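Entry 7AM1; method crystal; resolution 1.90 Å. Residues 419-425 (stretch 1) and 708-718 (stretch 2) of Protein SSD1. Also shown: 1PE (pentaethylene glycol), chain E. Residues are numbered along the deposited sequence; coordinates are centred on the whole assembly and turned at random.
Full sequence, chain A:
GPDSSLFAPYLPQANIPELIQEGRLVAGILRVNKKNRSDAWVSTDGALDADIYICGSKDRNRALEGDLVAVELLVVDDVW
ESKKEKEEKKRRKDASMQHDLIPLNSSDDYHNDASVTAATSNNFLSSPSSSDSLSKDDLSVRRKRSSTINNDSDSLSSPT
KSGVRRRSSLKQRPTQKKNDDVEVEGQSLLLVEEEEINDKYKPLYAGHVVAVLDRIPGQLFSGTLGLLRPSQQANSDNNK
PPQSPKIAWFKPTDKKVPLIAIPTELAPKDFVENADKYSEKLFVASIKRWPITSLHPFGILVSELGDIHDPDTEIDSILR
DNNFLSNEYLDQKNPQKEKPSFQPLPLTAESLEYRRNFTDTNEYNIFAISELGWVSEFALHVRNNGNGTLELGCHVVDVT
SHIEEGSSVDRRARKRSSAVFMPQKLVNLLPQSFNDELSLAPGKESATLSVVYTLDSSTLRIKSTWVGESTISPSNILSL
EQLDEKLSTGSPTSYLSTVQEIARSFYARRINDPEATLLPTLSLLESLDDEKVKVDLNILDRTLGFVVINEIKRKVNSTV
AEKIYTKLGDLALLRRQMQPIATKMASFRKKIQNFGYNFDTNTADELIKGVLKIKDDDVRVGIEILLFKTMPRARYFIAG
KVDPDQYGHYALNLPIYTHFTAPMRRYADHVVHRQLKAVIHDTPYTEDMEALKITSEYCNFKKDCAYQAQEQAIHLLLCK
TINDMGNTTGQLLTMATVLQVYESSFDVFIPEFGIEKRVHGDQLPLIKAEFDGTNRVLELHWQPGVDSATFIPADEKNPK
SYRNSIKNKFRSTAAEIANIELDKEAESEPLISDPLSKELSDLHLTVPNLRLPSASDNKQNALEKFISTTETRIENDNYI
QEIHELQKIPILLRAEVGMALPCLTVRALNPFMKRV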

ATOM      1  N   ALA A 419      13.323  -0.412   6.182  1.00 38.48           N
ATOM      2  CA  ALA A 419      13.887  -0.402   4.848  1.00 38.81           C
ATOM      3  C   ALA A 419      12.794  -0.059   3.844  1.00 38.08           C
ATOM      4  O   ALA A 419      11.597  -0.188   4.122  1.00 37.97           O
ATOM      5  CB  ALA A 419      14.514  -1.754   4.520  1.00 39.74           C
ATOM      6  N   VAL A 420      13.213   0.397   2.671  1.00 36.84           N
ATOM      7  CA  VAL A 420      12.296   0.765   1.602  1.00 36.66           C
ATOM      8  C   VAL A 420      12.659  -0.040   0.366  1.00 35.90           C
ATOM      9  O   VAL A 420      13.830  -0.082  -0.029  1.00 37.18           O
ATOM     10  CB  VAL A 420      12.344   2.273   1.297  1.00 39.70           C
ATOM     11  CG1 VAL A 420      11.287   2.628   0.265  1.00 40.36           C
ATOM     12  CG2 VAL A 420      12.155   3.083   2.571  1.00 40.61           C
ATOM     13  N   PHE A 421      11.661  -0.677  -0.241  1.00 34.05           N
ATOM     14  CA  PHE A 421      11.861  -1.479  -1.441  1.00 34.89           C
ATOM     15  C   PHE A 421      11.032  -0.892  -2.575  1.00 35.13           C
ATOM     16  O   PHE A 421       9.799  -0.846  -2.498  1.00 34.61           O
ATOM     17  CB  PHE A 421      11.499  -2.939  -1.181  1.00 35.54           C
ATOM     18  CG  PHE A 421      12.285  -3.550  -0.062  1.00 36.98           C
ATOM     19  CD1 PHE A 421      13.513  -4.139  -0.302  1.00 38.70           C
ATOM     20  CD2 PHE A 421      11.813  -3.502   1.238  1.00 37.33           C
ATOM     21  CE1 PHE A 421      14.243  -4.692   0.727  1.00 39.25           C
ATOM     22  CE2 PHE A 421      12.542  -4.059   2.275  1.00 37.47           C
ATOM     23  CZ  PHE A 421      13.759  -4.647   2.018  1.00 38.48           C
ATOM     24  N   MET A 422      11.717  -0.426  -3.611  1.00 35.84           N
ATOM     25  CA  MET A 422      11.114   0.097  -4.821  1.00 36.88           C
ATOM     26  C   MET A 422      11.662  -0.667  -6.016  1.00 39.00           C
ATOM     27  O   MET A 422      12.776  -1.196  -5.954  1.00 39.34           O
ATOM     28  CB  MET A 422      11.417   1.589  -4.973  1.00 38.34           C
ATOM     29  CG  MET A 422      10.844   2.422  -3.843  1.00 39.28           C
ATOM     30  SD  MET A 422      11.497   4.093  -3.764  1.00 41.25           S
ATOM     31  CE  MET A 422      13.211   3.789  -3.352  1.00 43.02           C
ATOM     32  N   PRO A 423      10.909  -0.759  -7.114  1.00 42.51           N
ATOM     33  CA  PRO A 423      11.459  -1.452  -8.291  1.00 44.63           C
ATOM     34  C   PRO A 423      12.787  -0.866  -8.735  1.00 46.12           C
ATOM     35  O   PRO A 423      13.683  -1.607  -9.161  1.00 48.98           O
ATOM     36  CB  PRO A 423      10.365  -1.262  -9.354  1.00 45.59           C
ATOM     37  CG  PRO A 423       9.107  -0.978  -8.571  1.00 44.35           C
ATOM     38  CD  PRO A 423       9.550  -0.236  -7.353  1.00 43.10           C
ATOM     39  N   GLN A 424      12.936   0.456  -8.626  1.00 43.36           N
ATOM     40  CA  GLN A 424      14.111   1.164  -9.108  1.00 43.86           C
ATOM     41  C   GLN A 424      15.271   1.144  -8.123  1.00 44.60           C
ATOM     42  O   GLN A 424      16.426   1.291  -8.544  1.00 45.54           O
ATOM     43  CB  GLN A 424      13.779   2.636  -9.388  1.00 43.85           C
ATOM     44  CG  GLN A 424      12.636   2.881 -10.336  1.00 44.36           C
ATOM     45  CD  GLN A 424      11.301   2.864  -9.636  1.00 43.13           C
ATOM     46  OE1 GLN A 424      11.148   2.232  -8.593  1.00 41.01           O
ATOM     47  NE2 GLN A 424      10.325   3.569 -10.199  1.00 43.81           N
ATOM     48  N   LYS A 425      14.998   0.978  -6.833  1.00 45.06           N
ATOM     49  CA  LYS A 425      16.019   1.186  -5.820  1.00 45.87           C
ATOM     50  C   LYS A 425      15.558   0.561  -4.515  1.00 42.90           C
ATOM     51  O   LYS A 425      14.362   0.358  -4.294  1.00 41.23           O
ATOM     52  CB  LYS A 425      16.254   2.692  -5.618  1.00 50.82           C
ATOM     53  CG  LYS A 425      17.641   3.104  -5.173  1.00 57.00           C
ATOM     54  CD  LYS A 425      17.581   4.418  -4.398  1.00 61.99           C
ATOM     55  CE  LYS A 425      18.970   4.922  -4.028  1.00 66.84           C
ATOM     56  NZ  LYS A 425      18.945   6.290  -3.432  1.00 69.23           N
ATOM     57  N   GLN A 708       3.995   3.502   1.271  1.00 30.80           N
ATOM     58  CA  GLN A 708       3.622   4.531   0.306  1.00 33.50           C
ATOM     59  C   GLN A 708       4.723   4.737  -0.725  1.00 35.02           C
ATOM     60  O   GLN A 708       4.445   4.870  -1.924  1.00 36.49           O
ATOM     61  CB  GLN A 708       3.311   5.834   1.039  1.00 37.57           C
ATOM     62  CG  GLN A 708       2.088   5.729   1.941  1.00 42.73           C
ATOM     63  CD  GLN A 708       1.849   6.957   2.809  1.00 48.52           C
ATOM     64  OE1 GLN A 708       0.741   7.157   3.306  1.00 52.04           O
ATOM     65  NE2 GLN A 708       2.883   7.775   3.005  1.00 49.39           N
ATOM     66  N   ALA A 709       5.982   4.763  -0.280  1.00 36.02           N
ATOM     67  CA  ALA A 709       7.092   4.910  -1.212  1.00 36.71           C
ATOM     68  C   ALA A 709       7.113   3.770  -2.219  1.00 37.29           C
ATOM     69  O   ALA A 709       7.295   3.995  -3.422  1.00 36.74           O
ATOM     70  CB  ALA A 709       8.414   4.972  -0.446  1.00 37.63           C
ATOM     71  N   GLN A 710       6.902   2.538  -1.750  1.00 35.09           N
ATOM     72  CA  GLN A 710       6.954   1.393  -2.650  1.00 33.97           C
ATOM     73  C   GLN A 710       5.893   1.504  -3.739  1.00 33.01           C
ATOM     74  O   GLN A 710       6.195   1.359  -4.928  1.00 33.12           O
ATOM     75  CB  GLN A 710       6.802   0.094  -1.854  1.00 30.57           C
ATOM     76  CG  GLN A 710       6.577  -1.141  -2.721  1.00 29.74           C
ATOM     77  CD  GLN A 710       6.732  -2.435  -1.942  1.00 30.98           C
ATOM     78  OE1 GLN A 710       5.804  -3.241  -1.846  1.00 32.61           O
ATOM     79  NE2 GLN A 710       7.918  -2.645  -1.390  1.00 31.36           N
ATOM     80  N   GLU A 711       4.650   1.807  -3.360  1.00 32.90           N
ATOM     81  CA  GLU A 711       3.587   1.888  -4.359  1.00 34.30           C
ATOM     82  C   GLU A 711       3.743   3.108  -5.259  1.00 32.24           C
ATOM     83  O   GLU A 711       3.388   3.052  -6.441  1.00 32.03           O
ATOM     84  CB  GLU A 711       2.224   1.894  -3.669  1.00 37.95           C
ATOM     85  CG  GLU A 711       1.944   0.573  -2.950  1.00 43.97           C
ATOM     86  CD  GLU A 711       0.533   0.047  -3.161  1.00 47.26           C
ATOM     87  OE1 GLU A 711      -0.375   0.858  -3.448  1.00 50.28           O
ATOM     88  OE2 GLU A 711       0.341  -1.183  -3.040  1.00 45.64           O
ATOM     89  N   GLN A 712       4.243   4.220  -4.721  1.00 33.37           N
ATOM     90  CA  GLN A 712       4.476   5.400  -5.547  1.00 34.15           C
ATOM     91  C   GLN A 712       5.534   5.119  -6.604  1.00 33.17           C
ATOM     92  O   GLN A 712       5.425   5.587  -7.742  1.00 33.18           O
ATOM     93  CB  GLN A 712       4.884   6.574  -4.661  1.00 36.84           C
ATOM     94  CG  GLN A 712       3.705   7.205  -3.933  1.00 40.91           C
ATOM     95  CD  GLN A 712       4.127   8.156  -2.828  1.00 44.94           C
ATOM     96  OE1 GLN A 712       5.304   8.488  -2.686  1.00 44.95           O
ATOM     97  NE2 GLN A 712       3.162   8.586  -2.026  1.00 48.08           N
ATOM     98  N   ALA A 713       6.574   4.368  -6.238  1.00 32.49           N
ATOM     99  CA  ALA A 713       7.625   4.042  -7.193  1.00 33.15           C
ATOM    100  C   ALA A 713       7.137   3.028  -8.224  1.00 33.64           C
ATOM    101  O   ALA A 713       7.481   3.125  -9.409  1.00 34.73           O
ATOM    102  CB  ALA A 713       8.856   3.527  -6.447  1.00 33.92           C
ATOM    103  N   ILE A 714       6.330   2.053  -7.800  1.00 31.94           N
ATOM    104  CA  ILE A 714       5.690   1.161  -8.763  1.00 32.76           C
ATOM    105  C   ILE A 714       4.854   1.966  -9.746  1.00 33.66           C
ATOM    106  O   ILE A 714       4.935   1.778 -10.966  1.00 34.66           O
ATOM    107  CB  ILE A 714       4.825   0.114  -8.041  1.00 31.47           C
ATOM    108  CG1 ILE A 714       5.691  -0.864  -7.246  1.00 32.71           C
ATOM    109  CG2 ILE A 714       3.952  -0.612  -9.045  1.00 30.06           C
ATOM    110  CD1 ILE A 714       4.885  -1.737  -6.295  1.00 33.03           C
ATOM    111  N   HIS A 715       4.006   2.852  -9.218  1.00 34.32           N
ATOM    112  CA  HIS A 715       3.112   3.637 -10.057  1.00 33.31           C
ATOM    113  C   HIS A 715       3.896   4.440 -11.077  1.00 32.68           C
ATOM    114  O   HIS A 715       3.507   4.530 -12.247  1.00 31.72           O
ATOM    115  CB  HIS A 715       2.272   4.559  -9.171  1.00 33.81           C
ATOM    116  CG  HIS A 715       1.389   5.500  -9.928  1.00 34.58           C
ATOM    117  ND1 HIS A 715       1.821   6.736 -10.359  1.00 35.92           N
ATOM    118  CD2 HIS A 715       0.098   5.394 -10.319  1.00 34.46           C
ATOM    119  CE1 HIS A 715       0.835   7.348 -10.991  1.00 35.35           C
ATOM    120  NE2 HIS A 715      -0.222   6.556 -10.980  1.00 35.13           N
ATOM    121  N   LEU A 716       5.019   5.012 -10.650  1.00 34.47           N
ATOM    122  CA  LEU A 716       5.849   5.813 -11.539  1.00 37.55           C
ATOM    123  C   LEU A 716       6.371   4.970 -12.696  1.00 37.34           C
ATOM    124  O   LEU A 716       6.235   5.347 -13.865  1.00 35.12           O
ATOM    125  CB  LEU A 716       6.993   6.425 -10.732  1.00 39.76           C
ATOM    126  CG  LEU A 716       8.016   7.317 -11.421  1.00 42.13           C
ATOM    127  CD1 LEU A 716       7.337   8.583 -11.947  1.00 42.79           C
ATOM    128  CD2 LEU A 716       9.141   7.660 -10.449  1.00 42.91           C
ATOM    129  N   LEU A 717       6.968   3.817 -12.388  1.00 36.70           N
ATOM    130  CA  LEU A 717       7.523   2.968 -13.434  1.00 36.62           C
ATOM    131  C   LEU A 717       6.434   2.359 -14.304  1.00 36.84           C
ATOM    132  O   LEU A 717       6.645   2.156 -15.505  1.00 37.98           O
ATOM    133  CB  LEU A 717       8.375   1.869 -12.809  1.00 36.08           C
ATOM    134  CG  LEU A 717       9.142   0.953 -13.759  1.00 36.66           C
ATOM    135  CD1 LEU A 717       9.973   1.758 -14.744  1.00 38.25           C
ATOM    136  CD2 LEU A 717      10.018  -0.007 -12.957  1.00 36.40           C
ATOM    137  N   LEU A 718       5.268   2.069 -13.722  1.00 36.07           N
ATOM    138  CA  LEU A 718       4.162   1.524 -14.502  1.00 34.64           C
ATOM    139  C   LEU A 718       3.644   2.542 -15.511  1.00 33.97           C
ATOM    140  O   LEU A 718       3.321   2.186 -16.651  1.00 34.02           O
ATOM    141  CB  LEU A 718       3.035   1.082 -13.569  1.00 36.21           C
ATOM    142  CG  LEU A 718       1.800   0.529 -14.279  1.00 39.27           C
ATOM    143  CD1 LEU A 718       2.160  -0.680 -15.124  1.00 40.18           C
ATOM    144  CD2 LEU A 718       0.720   0.184 -13.271  1.00 40.73           C
TER
HETATM  145  C15 1PE E1303      17.883   8.514  -6.295  1.00 95.51           C
HETATM  146  OH6 1PE E1303      18.745   7.419  -6.165  1.00 95.39           O
HETATM  147  C16 1PE E1303      18.259   5.923  -7.975  1.00 94.93           C
HETATM  148  C26 1PE E1303      19.244   6.926  -7.377  1.00 95.08           C
HETATM  149  OH7 1PE E1303      18.924   4.719  -8.249  1.00 94.86           O

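Residues 708-718 lie within a longer helix, and 419-425 form a short strand (Val420 and Phe421) followed by a tight turn that rests against it. The closest pair of CA atoms is that of Met422 and Gln710, 4.9 Å apart; one helical turn on, the CA of Pro423 stands 6.4 Å from that of Ile714. Together the two stretches bury 439 Å².

Part of each backbone is bonded within its own stretch. Along the helix, i to i+4 bonds run from Gln712 N to Gln708 O (2.9 Å) through to the bond from Leu718 N to Ile714 O (2.8 Å). In the other stretch, Met422 and Lys425 pair reciprocally, Met422 N donating to Lys425 O at 2.8 Å and Lys425 N to Met422 O at 3.2 Å, which closes the turn that carries Pro423 and Gln424 toward the helix.

Two hydrogen bonds join the stretches, both from a side-chain amide to a backbone carbonyl. Gln710 NE2 donates to Phe421 O at 2.8 Å, with an N-H...O angle of 154°. The CA-to-CB bond of Gln710 points sideways, but chi1 and chi2 are both t, and this extended chain brings its end nearer the strand. Both OE1 and NE2 of Gln710 also have hydrogen bonds elsewhere in the structure. In the reverse direction, Gln424 NE2 donates to Ala713 O at 3.0 Å and 159°. That carbonyl also accepts from Leu717 N at 3.1 Å, so the glutamine adds a second donor without displacing the helical bond. Here chi1 is m and chi2 is p, a bent conformation that places NE2 within reach of Ala713 O. The cost falls on Gln424 OE1, which is buried by the contact without a polar partner in the model; it lies 3.4 Å from Ala713 CB, a methyl carbon that cannot answer it.

Apolar contacts accompany these bonds and extend past them at both ends. The small side chains of Ala709 and Ala713 point toward the other stretch: Val420 CG1 meets Ala709 CB at 3.8 Å, while Met422 CG reaches Ala713 CB at 3.5 Å. The proline ring spans several helix residues, with Pro423 CD 3.9 Å from Ala713 CB, Pro423 CG 3.7 Å from Ile714 CG1, and Pro423 CB 3.8 Å from Leu717 CD2. These are van der Waals contacts between hydrocarbon groups.

Lys425 takes no part in the packing. Its extended chain instead donates from NZ to OH6 of the pentaethylene glycol at 3.0 Å, a ligand probably derived from the crystallisation liquor.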